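Local coordinates for putative peptidoglycan-binding/hydrolysing protein (Peptoclostridium difficile, PDB 5TV7) that probably binds, and may hydrolyse, the peptidoglycan of the bacterial cell wall, at residues A[136-139]-A[140-144]. Residues are numbered along the deposited sequence; the frame is centred on the assembly and turned at random.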
# COMPACT_ATOMS: atom_id res chain seq x y z
N SER A 136 2.19 3.41 5.00
CA SER A 136 2.44 4.75 4.45
C SER A 136 3.91 5.18 4.39
O SER A 136 4.15 6.32 4.05
CB SER A 136 1.66 5.84 5.22
OG SER A 136 0.30 5.51 5.34
N SER A 137 4.86 4.31 4.73
CA SER A 137 6.29 4.64 4.63
C SER A 137 6.96 3.81 3.53
O SER A 137 6.89 2.58 3.53
CB SER A 137 7.01 4.46 5.96
OG SER A 137 6.71 5.53 6.84
N PHE A 138 7.60 4.50 2.60
CA PHE A 138 8.25 3.89 1.43
C PHE A 138 9.67 3.45 1.82
O PHE A 138 10.63 4.21 1.69
CB PHE A 138 8.28 4.92 0.29
CG PHE A 138 8.49 4.34 -1.09
CD1 PHE A 138 9.45 3.38 -1.35
CD2 PHE A 138 7.77 4.86 -2.18
CE1 PHE A 138 9.65 2.90 -2.63
CE2 PHE A 138 7.96 4.38 -3.46
CZ PHE A 138 8.90 3.39 -3.68
N GLY A 139 9.77 2.22 2.33
CA GLY A 139 11.05 1.64 2.72
C GLY A 139 11.51 0.60 1.72
O GLY A 139 11.05 0.56 0.58
N SER A 140 12.41 -0.27 2.17
CA SER A 140 13.01 -1.29 1.31
C SER A 140 12.03 -2.29 0.69
O SER A 140 12.19 -2.65 -0.47
CB SER A 140 14.09 -2.04 2.07
OG SER A 140 15.08 -1.13 2.48
N LYS A 141 11.05 -2.74 1.47
CA LYS A 141 10.08 -3.70 0.95
C LYS A 141 9.25 -3.12 -0.16
O LYS A 141 8.98 -3.81 -1.13
CB LYS A 141 9.19 -4.25 2.06
CG LYS A 141 9.94 -5.18 3.00
CD LYS A 141 9.04 -5.88 3.99
CE LYS A 141 8.03 -6.80 3.30
NZ LYS A 141 7.30 -7.65 4.29
N THR A 142 8.88 -1.84 -0.02
CA THR A 142 8.11 -1.14 -1.05
C THR A 142 8.98 -0.96 -2.29
O THR A 142 8.51 -1.14 -3.40
CB THR A 142 7.59 0.24 -0.58
OG1 THR A 142 6.78 0.09 0.60
CG2 THR A 142 6.74 0.89 -1.67
N TYR A 143 10.24 -0.59 -2.08
CA TYR A 143 11.18 -0.42 -3.18
C TYR A 143 11.30 -1.71 -3.98
O TYR A 143 11.15 -1.69 -5.19
CB TYR A 143 12.55 0.05 -2.68
CG TYR A 143 13.62 0.08 -3.77
CD1 TYR A 143 13.76 1.20 -4.60
CD2 TYR A 143 14.46 -1.00 -3.99
CE1 TYR A 143 14.72 1.24 -5.59
CE2 TYR A 143 15.42 -0.98 -5.00
CZ TYR A 143 15.55 0.15 -5.80
OH TYR A 143 16.50 0.21 -6.80
N ASN A 144 11.54 -2.83 -3.29
CA ASN A 144 11.69 -4.13 -3.96
C ASN A 144 10.45 -4.51 -4.74
O ASN A 144 10.56 -5.00 -5.86
CB ASN A 144 12.02 -5.25 -2.97
CG ASN A 144 13.34 -5.03 -2.24
OD1 ASN A 144 14.23 -4.32 -2.72
ND2 ASN A 144 13.47 -5.65 -1.08
O HOH W 1 8.42 -0.53 2.67
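The methyl group of Thr-142 sits squarely over the ring of Phe-138, in a CH-pi contact that packs the loop residue on the first turn of the helix. CG2 lies 3.6 Å from the centroid of the Phe-138 ring and only 11° off its normal. Both torsions serve this: CG of Phe-138 is anti to its own backbone N (chi1 -161°), which swings the ring toward the helix, while on Thr-142 the methyl takes the anti position and lies over the aromatic face. Beside it, CE1 of Phe-138 comes within 4.1 Å of CB of Tyr-143.

Next to this apolar contact the backbone enters the helix. Gly-139 is the N-cap residue, and its carbonyl O accepts the first helical bond from Tyr-143 N at 3.0 Å, nearly straight at 160° and in the carbonyl plane. A water bridges the same turn, accepting from both Gly-139 N at 3.1 Å and Thr-142 N at 3.0 Å. Just ahead, Phe-138 forms the centre of an inverse gamma turn, closed by a weak bond from Gly-139 N to Ser-137 O, so that this N-H is shared with the water. OG1 of Thr-142, on the other branch, is hydrogen-bonded to NE2 of Gln-122 in helix 116-127.

The packing is looser toward the partly exposed side, where Ser-140 turns away from the loop, its OG hydrogen-bonded to NZ of Lys-111, and the end of Lys-141 leads off to a salt bridge with Glu-43. Within the second of the two putative peptidoglycan-binding family regions, the loop thus joins helix 116-127 to the start of helix 140-152, with Phe-138 also resting on Val-118 of the former and on Ile-161 in a loop before helix 163-173.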